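Local coordinates for protein beta-galactosidase (Trichoderma reesei, PDB 3OG2) that probably hydrolyses terminal non-reducing beta-D-galactose residues of beta-D-galactosides, as a glycoprotein glycosidase of family 35 with a TIM-barrel domain, at residues 699-704 / 713-718; 392-397 / 421-426; 202-207 / 231-236; 361-366 / 557-562. All coordinates share one frame; numbering follows the deposited sequence. Where two conformers were deposited one is given.

Contact 1: 699-704 / 713-718; sequences VSLYGS and LLFRGR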
loop_
_atom_site.group_PDB
_atom_site.type_symbol
_atom_site.label_atom_id
_atom_site.label_comp_id
_atom_site.label_asym_id
_atom_site.label_seq_id
_atom_site.Cartn_x
_atom_site.Cartn_y
_atom_site.Cartn_z
ATOM N N VAL A 699 10.172 -14.652 37.298
ATOM C CA VAL A 699 8.998 -13.816 37.022
ATOM C C VAL A 699 8.984 -13.520 35.545
ATOM O O VAL A 699 10.032 -13.562 34.888
ATOM C CB VAL A 699 9.007 -12.475 37.752
ATOM C CG1 VAL A 699 8.837 -12.744 39.255
ATOM C CG2 VAL A 699 10.300 -11.669 37.472
ATOM N N SER A 700 7.818 -13.260 34.976
ATOM C CA SER A 700 7.752 -12.842 33.579
ATOM C C SER A 700 8.378 -11.467 33.395
ATOM O O SER A 700 8.058 -10.521 34.137
ATOM C CB SER A 700 6.275 -12.764 33.145
ATOM O OG SER A 700 6.285 -12.298 31.793
ATOM N N LEU A 701 9.210 -11.356 32.373
ATOM C CA LEU A 701 9.740 -10.065 31.912
ATOM C C LEU A 701 9.365 -9.841 30.466
ATOM O O LEU A 701 10.121 -9.248 29.695
ATOM C CB LEU A 701 11.258 -10.034 32.151
ATOM C CG LEU A 701 11.629 -10.182 33.641
ATOM C CD1 LEU A 701 13.137 -10.360 33.761
ATOM C CD2 LEU A 701 11.188 -9.009 34.480
ATOM N N TYR A 702 8.165 -10.309 30.123
ATOM C CA TYR A 702 7.597 -10.136 28.780
ATOM C C TYR A 702 6.679 -8.928 28.804
ATOM O O TYR A 702 5.698 -8.923 29.586
ATOM C CB TYR A 702 6.773 -11.360 28.390
ATOM C CG TYR A 702 7.523 -12.666 28.320
ATOM C CD1 TYR A 702 8.919 -12.773 28.311
ATOM C CD2 TYR A 702 6.750 -13.820 28.243
ATOM C CE1 TYR A 702 9.525 -14.027 28.227
ATOM C CE2 TYR A 702 7.375 -15.083 28.142
ATOM C CZ TYR A 702 8.740 -15.171 28.134
ATOM O OH TYR A 702 9.376 -16.401 28.066
ATOM N N GLY A 703 6.911 -7.907 27.966
ATOM C CA GLY A 703 6.078 -6.724 28.030
ATOM C C GLY A 703 4.583 -6.994 27.928
ATOM O O GLY A 703 3.757 -6.415 28.657
ATOM N N SER A 704 4.198 -7.903 27.002
ATOM C CA SER A 704 2.762 -8.062 26.759
ATOM C C SER A 704 2.089 -8.737 27.937
ATOM O O SER A 704 0.842 -8.602 28.060
ATOM C CB SER A 704 2.494 -8.881 25.485
ATOM O OG SER A 704 2.808 -8.094 24.328
ATOM N N LEU A 713 10.652 -0.742 25.711
ATOM C CA LEU A 713 10.411 -1.177 27.077
ATOM C C LEU A 713 11.608 -0.864 27.967
ATOM O O LEU A 713 12.758 -0.839 27.491
ATOM C CB LEU A 713 10.219 -2.706 27.082
ATOM C CG LEU A 713 9.084 -3.249 26.216
ATOM C CD1 LEU A 713 9.068 -4.778 26.332
ATOM C CD2 LEU A 713 7.749 -2.623 26.624
ATOM N N LEU A 714 11.346 -0.654 29.254
ATOM C CA LEU A 714 12.400 -0.494 30.235
ATOM C C LEU A 714 12.168 -1.447 31.399
ATOM O O LEU A 714 11.031 -1.657 31.800
ATOM C CB LEU A 714 12.554 0.919 30.773
ATOM C CG LEU A 714 13.107 1.956 29.793
ATOM C CD1 LEU A 714 12.013 2.525 28.926
ATOM C CD2 LEU A 714 13.824 3.078 30.569
ATOM N N PHE A 715 13.260 -1.963 31.924
ATOM C CA PHE A 715 13.228 -2.844 33.080
ATOM C C PHE A 715 14.186 -2.318 34.129
ATOM O O PHE A 715 15.265 -1.826 33.777
ATOM C CB PHE A 715 13.681 -4.265 32.732
ATOM C CG PHE A 715 12.794 -4.886 31.668
ATOM C CD1 PHE A 715 12.990 -4.620 30.300
ATOM C CD2 PHE A 715 11.753 -5.701 32.047
ATOM C CE1 PHE A 715 12.089 -5.140 29.377
ATOM C CE2 PHE A 715 10.853 -6.286 31.157
ATOM C CZ PHE A 715 11.052 -5.973 29.829
ATOM N N ARG A 716 13.812 -2.433 35.392
ATOM C CA ARG A 716 14.717 -2.013 36.488
ATOM C C ARG A 716 14.841 -3.196 37.445
ATOM O O ARG A 716 13.815 -3.660 37.978
ATOM C CB ARG A 716 14.169 -0.775 37.219
ATOM C CG ARG A 716 14.338 0.430 36.296
ATOM C CD ARG A 716 13.763 1.657 36.876
ATOM N NE ARG A 716 14.243 2.105 38.169
ATOM C CZ ARG A 716 15.349 2.812 38.357
ATOM N NH1 ARG A 716 16.162 3.044 37.309
ATOM N NH2 ARG A 716 15.711 3.299 39.540
ATOM N N GLY A 717 16.055 -3.695 37.562
ATOM C CA GLY A 717 16.299 -4.850 38.391
ATOM C C GLY A 717 17.149 -4.513 39.610
ATOM O O GLY A 717 18.301 -4.047 39.462
ATOM N N ARG A 718 16.606 -4.741 40.806
ATOM C CA ARG A 718 17.324 -4.478 42.047
ATOM C C ARG A 718 18.037 -5.740 42.541
ATOM O O ARG A 718 17.406 -6.821 42.580
ATOM C CB ARG A 718 16.342 -4.066 43.136
ATOM C CG ARG A 718 15.915 -2.618 43.067
ATOM C CD ARG A 718 14.712 -2.387 43.960
ATOM N NE ARG A 718 14.352 -0.991 44.164
ATOM C CZ ARG A 718 13.765 -0.206 43.287
ATOM N NH1 ARG A 718 13.447 -0.670 42.059
ATOM N NH2 ARG A 718 13.481 1.065 43.608
#
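In an all-beta domain of the enzyme, L701 and G703 of the loop that precedes strand 713-720 lie over F715 and L713 of that strand. F715 makes the largest share of the contact. Its atoms CE2 and CZ both reach the carbonyl oxygen of L701, and F715 CE2 is 3.4 Å from L701 O. This oxygen comes at the ring obliquely, over neither a clear face nor a clear edge, at van der Waals distance. Apolar packing continues with L701 CB, 3.9 Å from F715 CE2, and with L701 CD2, 4.1 Å from F715 CD2. With CG anti to its own carbonyl carbon (chi1 -60°), F715 projects the ring toward the loop. Two residues earlier on the strand, L713 CD1 lies 4.0 Å from G703 CA; a beta carbon on G703 would fall about 2.8 Å from that methyl, which leaves no room for a side chain. Around L701, Y702 N donates to S700 OG over 3.2 Å, an ST turn at the bend of the loop. I804 touches both L701 and F715. Replacing F715 by an alanine is likely to leave L701 without its apolar partner on this strand and to open a gap below the loop. The preceding loop thus covers one face of the antiparallel sheet through alternate residues L713 and F715, consistent with the jelly-roll-like beta-sandwich of the galactose-binding-domain clan.

Contact 2: 392-397 / 421-426; sequences QNIVIT and ASYTVK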
loop_
_atom_site.group_PDB
_atom_site.type_symbol
_atom_site.label_atom_id
_atom_site.label_comp_id
_atom_site.label_asym_id
_atom_site.label_seq_id
_atom_site.Cartn_x
_atom_site.Cartn_y
_atom_site.Cartn_z
ATOM N N GLN A 392 8.642 -19.102 -33.455
ATOM C CA GLN A 392 8.738 -19.840 -32.220
ATOM C C GLN A 392 9.318 -19.010 -31.082
ATOM O O GLN A 392 9.406 -19.527 -29.967
ATOM C CB GLN A 392 9.656 -21.049 -32.495
ATOM C CG GLN A 392 9.202 -21.798 -33.736
ATOM C CD GLN A 392 7.683 -21.929 -33.688
ATOM O OE1 GLN A 392 6.969 -21.090 -34.240
ATOM N NE2 GLN A 392 7.254 -22.993 -33.009
ATOM N N ASN A 393 9.736 -17.780 -31.352
ATOM C CA ASN A 393 10.372 -16.977 -30.309
ATOM C C ASN A 393 9.349 -16.217 -29.488
ATOM O O ASN A 393 9.721 -15.472 -28.568
ATOM C CB ASN A 393 11.344 -15.994 -30.987
ATOM C CG ASN A 393 12.451 -16.781 -31.686
ATOM O OD1 ASN A 393 13.253 -17.410 -30.992
ATOM N ND2 ASN A 393 12.384 -16.703 -33.013
ATOM N N ILE A 394 8.072 -16.377 -29.765
ATOM C CA ILE A 394 7.041 -15.733 -28.955
ATOM C C ILE A 394 6.016 -16.807 -28.608
ATOM O O ILE A 394 5.825 -17.774 -29.339
ATOM C CB ILE A 394 6.394 -14.550 -29.670
ATOM C CG1 ILE A 394 5.805 -14.988 -30.987
ATOM C CG2 ILE A 394 7.380 -13.384 -29.861
ATOM C CD1 ILE A 394 5.037 -13.948 -31.760
ATOM N N VAL A 395 5.408 -16.562 -27.445
ATOM C CA VAL A 395 4.325 -17.378 -26.939
ATOM C C VAL A 395 3.046 -16.566 -27.081
ATOM O O VAL A 395 3.027 -15.351 -26.780
ATOM C CB VAL A 395 4.589 -17.834 -25.495
ATOM C CG1 VAL A 395 3.300 -18.340 -24.845
ATOM C CG2 VAL A 395 5.630 -18.928 -25.468
ATOM N N ILE A 396 1.972 -17.183 -27.536
ATOM C CA ILE A 396 0.690 -16.496 -27.678
ATOM C C ILE A 396 -0.374 -17.280 -26.946
ATOM O O ILE A 396 -0.526 -18.506 -27.183
ATOM C CB ILE A 396 0.327 -16.314 -29.178
ATOM C CG1 ILE A 396 1.437 -15.515 -29.870
ATOM C CG2 ILE A 396 -1.054 -15.700 -29.313
ATOM C CD1 ILE A 396 1.238 -15.370 -31.388
ATOM N N THR A 397 -1.117 -16.633 -26.072
ATOM C CA THR A 397 -2.258 -17.274 -25.424
ATOM C C THR A 397 -3.532 -16.685 -25.960
ATOM O O THR A 397 -3.716 -15.480 -25.843
ATOM C CB THR A 397 -2.198 -17.063 -23.895
ATOM O OG1 THR A 397 -0.921 -17.525 -23.400
ATOM C CG2 THR A 397 -3.311 -17.860 -23.225
ATOM N N ALA A 421 12.088 -8.984 -30.789
ATOM C CA ALA A 421 11.630 -9.987 -31.716
ATOM C C ALA A 421 10.799 -9.368 -32.816
ATOM O O ALA A 421 9.986 -8.505 -32.556
ATOM C CB ALA A 421 10.778 -10.980 -30.924
ATOM N N SER A 422 11.023 -9.784 -34.044
ATOM C CA SER A 422 10.193 -9.467 -35.198
ATOM C C SER A 422 9.285 -10.635 -35.488
ATOM O O SER A 422 9.728 -11.784 -35.464
ATOM C CB SER A 422 11.083 -9.268 -36.429
ATOM O OG SER A 422 11.959 -8.150 -36.179
ATOM N N TYR A 423 8.002 -10.380 -35.751
ATOM C CA TYR A 423 7.072 -11.468 -35.937
ATOM C C TYR A 423 5.883 -11.014 -36.776
ATOM O O TYR A 423 5.696 -9.804 -37.021
ATOM C CB TYR A 423 6.621 -11.993 -34.558
ATOM C CG TYR A 423 5.711 -11.103 -33.764
ATOM C CD1 TYR A 423 6.241 -10.013 -33.079
ATOM C CD2 TYR A 423 4.332 -11.318 -33.675
ATOM C CE1 TYR A 423 5.424 -9.169 -32.324
ATOM C CE2 TYR A 423 3.505 -10.490 -32.915
ATOM C CZ TYR A 423 4.072 -9.415 -32.244
ATOM O OH TYR A 423 3.232 -8.584 -31.529
ATOM N N THR A 424 5.092 -12.003 -37.174
ATOM C CA THR A 424 3.792 -11.786 -37.734
ATOM C C THR A 424 2.835 -12.719 -37.002
ATOM O O THR A 424 3.300 -13.643 -36.316
ATOM C CB THR A 424 3.743 -12.055 -39.260
ATOM O OG1 THR A 424 4.002 -13.436 -39.403
ATOM C CG2 THR A 424 4.799 -11.229 -40.019
ATOM N N VAL A 425 1.533 -12.469 -37.144
ATOM C CA VAL A 425 0.557 -13.388 -36.509
ATOM C C VAL A 425 -0.409 -13.892 -37.560
ATOM O O VAL A 425 -0.633 -13.285 -38.608
ATOM C CB VAL A 425 -0.225 -12.741 -35.334
ATOM C CG1 VAL A 425 0.729 -12.464 -34.186
ATOM C CG2 VAL A 425 -0.875 -11.471 -35.806
ATOM N N LYS A 426 -1.018 -15.030 -37.281
ATOM C CA LYS A 426 -2.075 -15.589 -38.121
ATOM C C LYS A 426 -3.251 -15.809 -37.168
ATOM O O LYS A 426 -3.168 -16.694 -36.288
ATOM C CB LYS A 426 -1.625 -16.880 -38.829
ATOM C CG LYS A 426 -2.729 -17.413 -39.709
ATOM C CD LYS A 426 -2.301 -18.592 -40.578
ATOM C CE LYS A 426 -3.168 -18.502 -41.838
ATOM N NZ LYS A 426 -3.983 -17.234 -41.902
#
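I394 and Y423 make the closest approach between segments 392-397 and 421-426: methyl CD1 of I394 lies 3.3 Å from Y423 CD2 and 3.5 Å from Y423 CG. It comes obliquely to the ring, the side chains crossing at about a right angle. The other branch of I394 serves a second neighbour, CG2 lying 4.3 Å from the CB of A421. Branching lets one isoleucine span two alternate residues of the facing strand. Farther along, I396 CD1 packs against V425 CG1 at 4.1 Å, and that same V425 methyl sits in the plane of the Y423 ring, at its edge. Y423 chi1 of 71° puts CG between the backbone N and the carbonyl carbon, which brings the ring up to the CD1 methyl of I394.

In the next shell, the hydroxyl of Y423 is hydrogen-bonded to H453 NE2, and L443 and L445 pack on the ring. V410 and F408 of strand 406-412 flank I394 and I396. The nearest CA atoms, those of I396 and V425, are 9.4 Å apart, a spacing of face-to-face sheets rather than paired strands. Apolar side chains from an eight-stranded and a three-stranded antiparallel sheet meet here, as in a beta-sandwich core.

Contact 3: 202-207 / 231-236; sequences QARNAG and SVDIYG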
loop_
_atom_site.group_PDB
_atom_site.type_symbol
_atom_site.label_atom_id
_atom_site.label_comp_id
_atom_site.label_asym_id
_atom_site.label_seq_id
_atom_site.Cartn_x
_atom_site.Cartn_y
_atom_site.Cartn_z
ATOM N N GLN A 202 -19.219 -15.532 12.051
ATOM C CA GLN A 202 -19.138 -14.225 12.747
ATOM C C GLN A 202 -19.547 -13.099 11.814
ATOM O O GLN A 202 -20.190 -12.132 12.179
ATOM C CB GLN A 202 -17.726 -13.918 13.219
ATOM C CG GLN A 202 -17.210 -14.847 14.337
ATOM C CD GLN A 202 -15.781 -14.479 14.652
ATOM O OE1 GLN A 202 -14.923 -14.531 13.731
ATOM N NE2 GLN A 202 -15.483 -14.086 15.872
ATOM N N ALA A 203 -19.046 -13.196 10.549
ATOM C CA ALA A 203 -19.344 -12.110 9.589
ATOM C C ALA A 203 -20.814 -12.150 9.211
ATOM O O ALA A 203 -21.491 -11.104 9.167
ATOM C CB ALA A 203 -18.448 -12.278 8.362
ATOM N N ARG A 204 -21.389 -13.339 8.915
ATOM C CA ARG A 204 -22.804 -13.432 8.532
ATOM C C ARG A 204 -23.678 -12.925 9.680
ATOM O O ARG A 204 -24.669 -12.246 9.460
ATOM C CB ARG A 204 -23.160 -14.891 8.193
ATOM C CG ARG A 204 -22.500 -15.333 6.897
ATOM C CD ARG A 204 -22.953 -14.527 5.698
ATOM N NE ARG A 204 -22.586 -15.117 4.407
ATOM C CZ ARG A 204 -22.307 -14.454 3.280
ATOM N NH1 ARG A 204 -22.345 -13.126 3.274
ATOM N NH2 ARG A 204 -21.998 -15.141 2.202
ATOM N N ASN A 205 -23.318 -13.300 10.921
ATOM C CA ASN A 205 -24.116 -12.925 12.090
ATOM C C ASN A 205 -24.113 -11.411 12.271
ATOM O O ASN A 205 -25.091 -10.884 12.835
ATOM C CB ASN A 205 -23.579 -13.568 13.361
ATOM C CG ASN A 205 -23.819 -15.056 13.475
ATOM O OD1 ASN A 205 -23.175 -15.746 14.311
ATOM N ND2 ASN A 205 -24.686 -15.579 12.662
ATOM N N ALA A 206 -23.059 -10.734 11.816
ATOM C CA ALA A 206 -22.979 -9.261 11.948
ATOM C C ALA A 206 -23.642 -8.540 10.786
ATOM O O ALA A 206 -23.622 -7.286 10.769
ATOM C CB ALA A 206 -21.512 -8.826 12.039
ATOM N N GLY A 207 -24.258 -9.285 9.860
ATOM C CA GLY A 207 -25.011 -8.683 8.794
ATOM C C GLY A 207 -24.359 -8.649 7.420
ATOM O O GLY A 207 -24.901 -7.999 6.522
ATOM N N SER A 231 -16.527 -23.313 3.468
ATOM C CA SER A 231 -16.322 -22.785 2.126
ATOM C C SER A 231 -16.891 -21.388 1.963
ATOM O O SER A 231 -17.940 -21.028 2.468
ATOM C CB SER A 231 -16.908 -23.763 1.117
ATOM O OG SER A 231 -18.291 -23.963 1.247
ATOM N N VAL A 232 -16.166 -20.604 1.161
ATOM C CA VAL A 232 -16.647 -19.250 0.803
ATOM C C VAL A 232 -17.396 -19.292 -0.511
ATOM O O VAL A 232 -17.608 -20.345 -1.129
ATOM C CB VAL A 232 -15.473 -18.258 0.753
ATOM C CG1 VAL A 232 -14.826 -18.115 2.145
ATOM C CG2 VAL A 232 -14.429 -18.650 -0.286
ATOM N N ASP A 233 -17.837 -18.112 -0.979
ATOM C CA ASP A 233 -18.625 -18.039 -2.198
ATOM C C ASP A 233 -17.758 -18.060 -3.455
ATOM O O ASP A 233 -18.096 -18.681 -4.453
ATOM C CB ASP A 233 -19.462 -16.779 -2.181
ATOM C CG ASP A 233 -20.467 -16.804 -1.048
ATOM O OD1 ASP A 233 -21.151 -17.862 -0.867
ATOM O OD2 ASP A 233 -20.656 -15.772 -0.412
ATOM N N ILE A 234 -16.653 -17.297 -3.402
ATOM C CA ILE A 234 -15.785 -17.156 -4.571
ATOM C C ILE A 234 -14.377 -17.515 -4.099
ATOM O O ILE A 234 -13.859 -16.901 -3.149
ATOM C CB ILE A 234 -15.813 -15.726 -5.159
ATOM C CG1 ILE A 234 -17.227 -15.366 -5.622
ATOM C CG2 ILE A 234 -14.724 -15.569 -6.194
ATOM C CD1 ILE A 234 -17.381 -13.893 -6.046
ATOM N N TYR A 235 -13.749 -18.496 -4.734
ATOM C CA TYR A 235 -12.400 -18.882 -4.369
ATOM C C TYR A 235 -11.401 -17.874 -4.943
ATOM O O TYR A 235 -11.407 -17.656 -6.174
ATOM C CB TYR A 235 -12.095 -20.290 -4.942
ATOM C CG TYR A 235 -10.677 -20.700 -4.645
ATOM C CD1 TYR A 235 -10.276 -21.098 -3.360
ATOM C CD2 TYR A 235 -9.707 -20.677 -5.686
ATOM C CE1 TYR A 235 -8.963 -21.472 -3.062
ATOM C CE2 TYR A 235 -8.404 -21.062 -5.362
ATOM C CZ TYR A 235 -8.045 -21.451 -4.085
ATOM O OH TYR A 235 -6.737 -21.839 -3.837
ATOM N N GLY A 236 -10.576 -17.301 -4.105
ATOM C CA GLY A 236 -9.528 -16.370 -4.545
ATOM C C GLY A 236 -8.154 -16.933 -4.115
ATOM O O GLY A 236 -8.071 -17.671 -3.141
HETATM O O HOH W 1 -22.002 -17.902 1.552
#
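The guanidinium of R204 receives the carboxylate of D233 at its edge, near its plane, with water 1 also at the edge and in the plane. The two flat groups are not coplanar: their planes are 34° apart, and the side chains come from opposite directions. Across the contact a single nitrogen, NH2, does the work. R204 NH2 lies 3.0 Å from D233 OD2, a salt bridge whose hydrogen bond is weak because the N-H...O angle is only 121°. Water 1 accepts from R204 NH2 at 2.8 Å and donates to D233 OD1 at 2.6 Å, so each carboxylate oxygen is linked to the same nitrogen, OD2 directly and OD1 through the water. A bend at chi2 of R204 (-62°) precedes an extended chi3 as the side chain reaches from helix 193-205 to the loop.

R204 NH1 donates to the carbonyl oxygens of I208 and V210, while D233 OD2 accepts from the backbone N of L212. The helix itself ends in a Schellman motif, with G207 at positive phi and its N bonded to R204 O at 3.0 Å. The bridge thus joins the last turn of a barrel-domain helix to the loop leading into strand 236-239. Since the direct bond is bent and the rest passes through water, the attraction is probably chiefly electrostatic, with the backbone partners probably setting the position of each charge.

Contact 4: 361-366 / 557-562; sequences ELKLQG and NYWVPT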
loop_
_atom_site.group_PDB
_atom_site.type_symbol
_atom_site.label_atom_id
_atom_site.label_comp_id
_atom_site.label_asym_id
_atom_site.label_seq_id
_atom_site.Cartn_x
_atom_site.Cartn_y
_atom_site.Cartn_z
ATOM N N GLU A 361 1.676 3.072 -16.980
ATOM C CA GLU A 361 1.449 1.787 -17.680
ATOM C C GLU A 361 0.224 1.074 -17.116
ATOM O O GLU A 361 -0.553 0.488 -17.867
ATOM C CB GLU A 361 2.685 0.930 -17.521
ATOM C CG GLU A 361 2.416 -0.529 -17.909
ATOM C CD GLU A 361 1.963 -0.792 -19.329
ATOM O OE1 GLU A 361 2.509 -0.089 -20.233
ATOM O OE2 GLU A 361 1.105 -1.701 -19.616
ATOM N N LEU A 362 0.029 1.138 -15.785
ATOM C CA LEU A 362 -1.145 0.471 -15.195
ATOM C C LEU A 362 -2.424 1.120 -15.679
ATOM O O LEU A 362 -3.417 0.404 -15.915
ATOM C CB LEU A 362 -0.998 0.519 -13.683
ATOM C CG LEU A 362 -2.020 -0.235 -12.868
ATOM C CD1 LEU A 362 -2.170 -1.690 -13.312
ATOM C CD2 LEU A 362 -1.579 -0.189 -11.395
ATOM N N LYS A 363 -2.414 2.453 -15.863
ATOM C CA LYS A 363 -3.602 3.129 -16.407
ATOM C C LYS A 363 -3.925 2.629 -17.801
ATOM O O LYS A 363 -5.087 2.499 -18.158
ATOM C CB LYS A 363 -3.286 4.639 -16.468
ATOM C CG LYS A 363 -4.413 5.453 -17.080
ATOM C CD LYS A 363 -4.195 6.990 -16.962
ATOM C CE LYS A 363 -2.862 7.360 -17.657
ATOM N NZ LYS A 363 -2.709 8.849 -17.672
ATOM N N LEU A 364 -2.916 2.336 -18.655
ATOM C CA LEU A 364 -3.260 1.841 -19.991
ATOM C C LEU A 364 -4.050 0.538 -19.885
ATOM O O LEU A 364 -4.996 0.290 -20.650
ATOM C CB LEU A 364 -1.995 1.578 -20.793
ATOM C CG LEU A 364 -1.014 2.727 -20.934
ATOM C CD1 LEU A 364 0.147 2.305 -21.844
ATOM C CD2 LEU A 364 -1.697 3.962 -21.494
ATOM N N GLN A 365 -3.654 -0.282 -18.905
ATOM C CA GLN A 365 -4.328 -1.586 -18.749
ATOM C C GLN A 365 -5.710 -1.457 -18.152
ATOM O O GLN A 365 -6.649 -2.120 -18.616
ATOM C CB GLN A 365 -3.464 -2.478 -17.843
ATOM C CG GLN A 365 -2.072 -2.780 -18.457
ATOM C CD GLN A 365 -1.258 -3.652 -17.524
ATOM O OE1 GLN A 365 -1.772 -4.356 -16.638
ATOM N NE2 GLN A 365 0.043 -3.642 -17.668
ATOM N N GLY A 366 -5.869 -0.584 -17.141
ATOM C CA GLY A 366 -7.205 -0.413 -16.571
ATOM C C GLY A 366 -8.194 0.185 -17.562
ATOM O O GLY A 366 -9.369 -0.225 -17.651
ATOM N N ASN A 557 -0.183 9.976 -21.180
ATOM C CA ASN A 557 -0.752 11.258 -20.754
ATOM C C ASN A 557 -2.223 11.428 -21.072
ATOM O O ASN A 557 -2.752 12.525 -20.911
ATOM C CB ASN A 557 0.040 12.415 -21.450
ATOM C CG ASN A 557 1.502 12.360 -21.018
ATOM O OD1 ASN A 557 1.915 12.391 -19.861
ATOM N ND2 ASN A 557 2.325 12.296 -22.061
ATOM N N TYR A 558 -2.900 10.376 -21.493
ATOM C CA TYR A 558 -4.345 10.435 -21.724
ATOM C C TYR A 558 -5.116 9.933 -20.492
ATOM O O TYR A 558 -4.594 9.117 -19.701
ATOM C CB TYR A 558 -4.742 9.518 -22.924
ATOM C CG TYR A 558 -4.470 10.108 -24.288
ATOM C CD1 TYR A 558 -3.146 10.379 -24.718
ATOM C CD2 TYR A 558 -5.479 10.377 -25.203
ATOM C CE1 TYR A 558 -2.916 10.906 -25.991
ATOM C CE2 TYR A 558 -5.257 10.913 -26.482
ATOM C CZ TYR A 558 -3.955 11.163 -26.844
ATOM O OH TYR A 558 -3.709 11.711 -28.111
ATOM N N TRP A 559 -6.356 10.412 -20.374
ATOM C CA TRP A 559 -7.169 10.165 -19.203
ATOM C C TRP A 559 -8.587 9.954 -19.663
ATOM O O TRP A 559 -9.005 10.526 -20.683
ATOM C CB TRP A 559 -7.122 11.394 -18.253
ATOM C CG TRP A 559 -5.733 11.743 -17.830
ATOM C CD1 TRP A 559 -4.917 12.644 -18.463
ATOM C CD2 TRP A 559 -4.983 11.230 -16.736
ATOM N NE1 TRP A 559 -3.693 12.729 -17.808
ATOM C CE2 TRP A 559 -3.715 11.852 -16.749
ATOM C CE3 TRP A 559 -5.267 10.267 -15.734
ATOM C CZ2 TRP A 559 -2.711 11.587 -15.811
ATOM C CZ3 TRP A 559 -4.256 10.021 -14.815
ATOM C CH2 TRP A 559 -3.017 10.648 -14.835
ATOM N N VAL A 560 -9.350 9.170 -18.893
ATOM C CA VAL A 560 -10.735 8.915 -19.264
ATOM C C VAL A 560 -11.637 9.071 -18.054
ATOM O O VAL A 560 -12.219 8.100 -17.523
ATOM C CB VAL A 560 -10.906 7.516 -19.885
ATOM C CG1 VAL A 560 -12.265 7.409 -20.567
ATOM C CG2 VAL A 560 -9.801 7.177 -20.890
ATOM N N PRO A 561 -11.820 10.300 -17.574
ATOM C CA PRO A 561 -12.758 10.521 -16.453
ATOM C C PRO A 561 -14.185 10.234 -16.915
ATOM O O PRO A 561 -14.567 10.475 -18.057
ATOM C CB PRO A 561 -12.552 12.046 -16.152
ATOM C CG PRO A 561 -12.210 12.583 -17.527
ATOM C CD PRO A 561 -11.244 11.548 -18.085
ATOM N N THR A 562 -14.960 9.689 -15.970
ATOM C CA THR A 562 -16.339 9.297 -16.283
ATOM C C THR A 562 -17.290 10.459 -16.001
ATOM O O THR A 562 -17.083 11.267 -15.073
ATOM C CB THR A 562 -16.741 8.066 -15.463
ATOM O OG1 THR A 562 -16.616 8.374 -14.052
ATOM C CG2 THR A 562 -15.843 6.881 -15.783
#
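K363 reaches from helix 357-370 and brings its ammonium over one face of the W559 indole. K363 NZ stands 3.1 Å from the centroid of the W559 six-membered ring and 5° off its normal, a cation-pi contact with the charge almost above the centre. Extended through chi1 and chi2, the chain runs away from the helix; chi3 then bends, at 58°, and turns its end over the ring. K363 CE makes a CH-pi contact, 4.2 Å from the same W559 centroid. K363 NZ also donates to Y558 O at 2.8 Å, the donor tilted out of the carbonyl plane, and to Y556 O, so two carbonyls and a ring face surround one buried ammonium. The W559 side chain starts away from the helix, yet the indole end comes back to it; its NE1 is hydrogen-bonded to G587 O, which would help hold the ring's rotation. With an alanine at this position the ammonium would probably lose its aromatic face and a gap would open beside the lysine tip, leaving it, of these partners, only the two carbonyls. This cation-pi pairing joins a helix of the TIM-barrel domain to an edge strand of a beta domain.

How the contacts relate
From the N terminus, contact 3 comes first: it closes a short loop within the barrel domain, between the end of helix 193-205 and the approach to strand 236-239. Contact 4 opens next, at helix 357-370, and closes only 191 residues later at strand 558-559, tying the barrel domain to a following beta domain. Contact 2 lies nested inside that long loop and joins two sheets of the intervening domain; its centre is about 27 Å from that of contact 4. Contact 1 follows in series, closing a nine-residue step in a later all-beta domain. Its centre lies about 66 Å from that of contact 2, across the chain's centre. None of the four cross.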